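Side-chain contacts in putative alpha-L-fucosidase (Bacteroides thetaiotaomicron, PDB 3EYP), which probably hydrolyses alpha-L-fucosidic bonds, pairing a TIM-barrel-type domain with an F5/8 type C domain: residues T174-V177 with Y178-W181; E277-D280 with I281-S285. One frame throughout, in Å; residues are numbered along the deposited sequence.

In the fold
Both contacts are local and lie in the alpha-L-fucosidase region, which has a parallel sheet of TIM-barrel type. Contact 1 opens helix 175-188 from its N-cap residue, between strands 162-164 and 193-195. Contact 2 closes helix 275-283 and runs two residues past it, between strands 253-257 and 291-295. Their centres are about 35 Å apart and their nearest atoms about 24 Å apart, so they do not touch. The centre of contact 1, which is partly buried, lies about 24 Å from the centre of the chain. That of contact 2, which is buried and meets strand 423-432 of the C-terminal region, lies about 12 Å from it. A glycerol, probably from crystallisation, is hydrogen-bonded to Tyr282 in contact 2.

Contact 1: residues T174-V177 with Y178-W181; sequences TTPV and YRHW
Val177 and Trp181 make the main side-chain contact, one helical turn apart. CG1 of Val177 sits over one face of the indole and makes a CH-pi contact with its six-membered ring. Val177 CG1 lies 3.6 Å from the centroid of the Trp181 six-membered ring, shifted toward the rim. The closest pair is Val177 CG1 to Trp181 CZ2, at 3.4 Å. The valine torsion explains this: CG1 is anti to the backbone N (chi1 167°), and the two side chains run side by side in the same direction. Outside the segments, Tyr146 stacks on the indole and Lys143 O accepts from Trp181 NE1. Thr175 OG1 is hydrogen-bonded to Asn199 O, which ties the start of the helix to Asn199.

On the exposed side, Arg179 folds back over Pro176. Its chain is extended until it bends at chi3 (64°). This brings NH2 of Arg179 within 3.6 Å of Pro176 CB. The contact is van der Waals.

Tyr178 lies on the buried side. Its CD2 is 3.4 Å from Thr174 O, and its ring meets Trp165 at an angle.

The backbone bonds follow the helical i to i+4 pattern. Arg179 N binds Thr175 O at 2.9 Å, His180 N binds Pro176 O, and Trp181 N binds Val177 O at 3.2 Å. The first bond of the series, Tyr178 N to Thr174 O, is weak.

These are the first two turns of helix 175-188, with Thr174 at the N-cap position and proline early in the helix. The helix belongs to a beta-alpha-beta unit of the TIM-barrel-type domain.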
loop_
_atom_site.group_PDB
_atom_site.type_symbol
_atom_site.label_atom_id
_atom_site.label_comp_id
_atom_site.label_asym_id
_atom_site.label_seq_id
_atom_site.Cartn_x
_atom_site.Cartn_y
_atom_site.Cartn_z
ATOM N N THR A 174 -8.901 -8.887 -22.386
ATOM C CA THR A 174 -7.738 -8.570 -23.211
ATOM C C THR A 174 -7.246 -7.183 -23.002
ATOM O O THR A 174 -7.952 -6.320 -22.512
ATOM C CB THR A 174 -8.067 -8.665 -24.710
ATOM O OG1 THR A 174 -9.079 -7.720 -25.035
ATOM C CG2 THR A 174 -8.535 -10.032 -25.076
ATOM N N THR A 175 -6.041 -6.927 -23.505
ATOM C CA THR A 175 -5.426 -5.618 -23.261
ATOM C C THR A 175 -6.276 -4.484 -23.819
ATOM O O THR A 175 -6.473 -3.465 -23.155
ATOM C CB THR A 175 -3.927 -5.562 -23.738
ATOM O OG1 THR A 175 -3.250 -6.528 -22.993
ATOM C CG2 THR A 175 -3.227 -4.274 -23.380
ATOM N N PRO A 176 -6.810 -4.650 -25.041
ATOM C CA PRO A 176 -7.605 -3.560 -25.621
ATOM C C PRO A 176 -8.903 -3.232 -24.859
ATOM O O PRO A 176 -9.361 -2.107 -24.892
ATOM C CB PRO A 176 -7.923 -4.077 -27.035
ATOM C CG PRO A 176 -6.725 -4.986 -27.375
ATOM C CD PRO A 176 -6.486 -5.689 -26.036
ATOM N N VAL A 177 -9.452 -4.219 -24.196
ATOM C CA VAL A 177 -10.587 -4.019 -23.255
ATOM C C VAL A 177 -10.203 -3.081 -22.089
ATOM O O VAL A 177 -10.847 -2.069 -21.828
ATOM C CB VAL A 177 -11.065 -5.358 -22.660
ATOM C CG1 VAL A 177 -12.029 -5.154 -21.441
ATOM C CG2 VAL A 177 -11.730 -6.224 -23.727
ATOM N N TYR A 178 -9.116 -3.420 -21.424
ATOM C CA TYR A 178 -8.606 -2.583 -20.337
ATOM C C TYR A 178 -8.239 -1.176 -20.854
ATOM O O TYR A 178 -8.354 -0.171 -20.115
ATOM C CB TYR A 178 -7.396 -3.230 -19.629
ATOM C CG TYR A 178 -7.692 -4.398 -18.758
ATOM C CD1 TYR A 178 -8.117 -4.227 -17.442
ATOM C CD2 TYR A 178 -7.445 -5.710 -19.213
ATOM C CE1 TYR A 178 -8.326 -5.344 -16.591
ATOM C CE2 TYR A 178 -7.719 -6.784 -18.425
ATOM C CZ TYR A 178 -8.147 -6.614 -17.107
ATOM O OH TYR A 178 -8.347 -7.723 -16.317
ATOM N N ARG A 179 -7.828 -1.078 -22.126
ATOM C CA ARG A 179 -7.502 0.256 -22.699
ATOM C C ARG A 179 -8.709 1.178 -22.663
ATOM O O ARG A 179 -8.637 2.340 -22.243
ATOM C CB ARG A 179 -7.015 0.180 -24.142
ATOM C CG ARG A 179 -6.413 1.505 -24.669
ATOM C CD ARG A 179 -5.849 1.339 -26.088
ATOM N NE ARG A 179 -6.856 1.007 -27.103
ATOM C CZ ARG A 179 -6.950 -0.115 -27.830
ATOM N NH1 ARG A 179 -7.945 -0.229 -28.766
ATOM N NH2 ARG A 179 -6.071 -1.080 -27.710
ATOM N N HIS A 180 -9.783 0.641 -23.211
ATOM C CA HIS A 180 -11.075 1.312 -23.240
ATOM C C HIS A 180 -11.407 1.842 -21.846
ATOM O O HIS A 180 -11.762 3.009 -21.662
ATOM C CB HIS A 180 -12.156 0.356 -23.788
ATOM C CG HIS A 180 -13.477 1.004 -24.054
ATOM N ND1 HIS A 180 -13.627 2.078 -24.912
ATOM C CD2 HIS A 180 -14.722 0.692 -23.616
ATOM C CE1 HIS A 180 -14.908 2.418 -24.958
ATOM N NE2 HIS A 180 -15.591 1.593 -24.180
ATOM N N TRP A 181 -11.195 0.996 -20.858
ATOM C CA TRP A 181 -11.446 1.387 -19.449
ATOM C C TRP A 181 -10.476 2.417 -18.879
ATOM O O TRP A 181 -10.852 3.402 -18.229
ATOM C CB TRP A 181 -11.501 0.183 -18.549
ATOM C CG TRP A 181 -12.532 -0.834 -18.925
ATOM C CD1 TRP A 181 -13.607 -0.669 -19.728
ATOM C CD2 TRP A 181 -12.540 -2.204 -18.511
ATOM N NE1 TRP A 181 -14.319 -1.863 -19.839
ATOM C CE2 TRP A 181 -13.660 -2.821 -19.108
ATOM C CE3 TRP A 181 -11.698 -2.968 -17.722
ATOM C CZ2 TRP A 181 -13.983 -4.151 -18.888
ATOM C CZ3 TRP A 181 -12.045 -4.325 -17.485
ATOM C CH2 TRP A 181 -13.154 -4.891 -18.083
#

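Contact 2: residues E277-D280 with I281-S285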
loop_
_atom_site.group_PDB
_atom_site.type_symbol
_atom_site.label_atom_id
_atom_site.label_comp_id
_atom_site.label_asym_id
_atom_site.label_seq_id
_atom_site.Cartn_x
_atom_site.Cartn_y
_atom_site.Cartn_z
ATOM N N GLU A 277 1.206 -8.970 14.988
ATOM C CA GLU A 277 1.087 -9.485 13.607
ATOM C C GLU A 277 1.017 -8.343 12.596
ATOM O O GLU A 277 1.684 -8.359 11.565
ATOM C CB GLU A 277 -0.106 -10.430 13.443
ATOM C CG GLU A 277 0.225 -11.788 14.060
ATOM C CD GLU A 277 -0.948 -12.767 14.242
ATOM O OE1 GLU A 277 -0.637 -13.990 14.285
ATOM O OE2 GLU A 277 -2.135 -12.376 14.354
ATOM N N LEU A 278 0.250 -7.309 12.944
ATOM C CA LEU A 278 0.078 -6.162 12.036
ATOM C C LEU A 278 1.356 -5.310 11.932
ATOM O O LEU A 278 1.671 -4.737 10.909
ATOM C CB LEU A 278 -1.120 -5.305 12.489
ATOM C CG LEU A 278 -2.473 -6.030 12.287
ATOM C CD1 LEU A 278 -3.564 -5.215 13.017
ATOM C CD2 LEU A 278 -2.779 -6.264 10.735
ATOM N N TRP A 279 2.079 -5.262 13.045
ATOM C CA TRP A 279 3.355 -4.573 13.097
ATOM C C TRP A 279 4.339 -5.290 12.177
ATOM O O TRP A 279 5.074 -4.675 11.429
ATOM C CB TRP A 279 3.875 -4.519 14.553
ATOM C CG TRP A 279 5.285 -4.087 14.746
ATOM C CD1 TRP A 279 6.231 -4.732 15.494
ATOM C CD2 TRP A 279 5.906 -2.902 14.248
ATOM N NE1 TRP A 279 7.411 -4.016 15.488
ATOM C CE2 TRP A 279 7.223 -2.875 14.750
ATOM C CE3 TRP A 279 5.463 -1.828 13.455
ATOM C CZ2 TRP A 279 8.112 -1.859 14.446
ATOM C CZ3 TRP A 279 6.348 -0.824 13.145
ATOM C CH2 TRP A 279 7.665 -0.835 13.657
ATOM N N ASP A 280 4.298 -6.610 12.215
ATOM C CA ASP A 280 5.141 -7.418 11.350
ATOM C C ASP A 280 4.814 -7.090 9.894
ATOM O O ASP A 280 5.660 -6.838 9.064
ATOM C CB ASP A 280 4.871 -8.909 11.535
ATOM C CG ASP A 280 5.448 -9.457 12.809
ATOM O OD1 ASP A 280 6.213 -8.726 13.463
ATOM O OD2 ASP A 280 5.190 -10.654 13.119
ATOM N N ILE A 281 3.537 -7.136 9.618
ATOM C CA ILE A 281 3.051 -6.825 8.273
ATOM C C ILE A 281 3.410 -5.428 7.806
ATOM O O ILE A 281 3.906 -5.226 6.678
ATOM C CB ILE A 281 1.512 -7.069 8.158
ATOM C CG1 ILE A 281 1.255 -8.568 8.190
ATOM C CG2 ILE A 281 0.949 -6.468 6.891
ATOM C CD1 ILE A 281 -0.261 -8.973 8.410
ATOM N N TYR A 282 3.200 -4.467 8.687
ATOM C CA TYR A 282 3.575 -3.085 8.421
ATOM C C TYR A 282 5.066 -3.059 7.979
ATOM O O TYR A 282 5.476 -2.398 7.008
ATOM C CB TYR A 282 3.373 -2.205 9.678
ATOM C CG TYR A 282 3.738 -0.735 9.473
ATOM C CD1 TYR A 282 2.821 0.181 8.950
ATOM C CD2 TYR A 282 5.021 -0.272 9.780
ATOM C CE1 TYR A 282 3.183 1.510 8.726
ATOM C CE2 TYR A 282 5.393 1.048 9.567
ATOM C CZ TYR A 282 4.476 1.931 9.051
ATOM O OH TYR A 282 4.812 3.241 8.894
ATOM N N CYS A 283 5.882 -3.805 8.708
ATOM C CA CYS A 283 7.347 -3.757 8.464
ATOM C C CYS A 283 7.751 -4.443 7.172
ATOM O O CYS A 283 8.744 -4.091 6.515
ATOM C CB CYS A 283 8.111 -4.331 9.665
ATOM S SG CYS A 283 8.144 -3.209 11.109
ATOM N N THR A 284 6.930 -5.373 6.764
ATOM C CA THR A 284 7.144 -6.125 5.509
ATOM C C THR A 284 6.328 -5.627 4.357
ATOM O O THR A 284 6.266 -6.266 3.328
ATOM C CB THR A 284 6.953 -7.673 5.690
ATOM O OG1 THR A 284 5.587 -7.942 6.061
ATOM C CG2 THR A 284 7.878 -8.181 6.754
ATOM N N SER A 285 5.812 -4.411 4.512
ATOM C CA SER A 285 5.119 -3.692 3.436
ATOM C C SER A 285 5.576 -2.257 3.355
ATOM O O SER A 285 6.409 -1.889 2.536
ATOM C CB SER A 285 3.557 -3.723 3.623
ATOM O OG SER A 285 3.178 -3.260 4.925
#
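Residues Glu277-Asp280 and Ile281-Ser285 form the end of a helix, where i to i+4 bonds run from Ile281 N to Glu277 O through to Thr284 N and Asp280 O, the shortest being Tyr282 N to Leu278 O at 2.7 Å. Thr284 then leaves helical geometry. Ser285 OG donates to Ile281 O at 2.7 Å, so a side chain takes up a carbonyl at the helix end.

Trp279 carries the side-chain contact. Cys283 SG sits over one face of its indole, 3.4 Å from the centroid of the six-membered ring and only 8° off the ring normal. This is a sulfur-aromatic contact. The tryptophan has CG anti to the backbone N (chi1 168°), while Cys283 SG lies beside its own backbone N, and the sulfur reaches back over the ring.

Tyr282 approaches the six-membered part of the same indole obliquely. Tyr282 CD2 is 3.7 Å from Trp279 CZ3. The ring planes are within 17° of parallel but slid apart, with centroids 5.9 Å apart, so overlap is slight. Replacing Trp279 by an alanine would probably leave the Cys283 sulfur without its aromatic partner, Tyr282 CD2 without the ring it lies against, and Gln456 without the indole N-H that it accepts.

Leu278 CD2 and Ile281 CD1 meet loosely at 4.4 Å. Asp280 OD1 forms a salt bridge with Arg426, which also makes a cation-pi contact with Trp279.

Helix 306-323 touches Leu278, Trp279 and Tyr282. Strand 291-295 packs on Leu278, Ile281 and Ser285. Strand 423-432 meets Tyr282 and Cys283, so the helix joins the barrel-type domain to the C-terminal beta region.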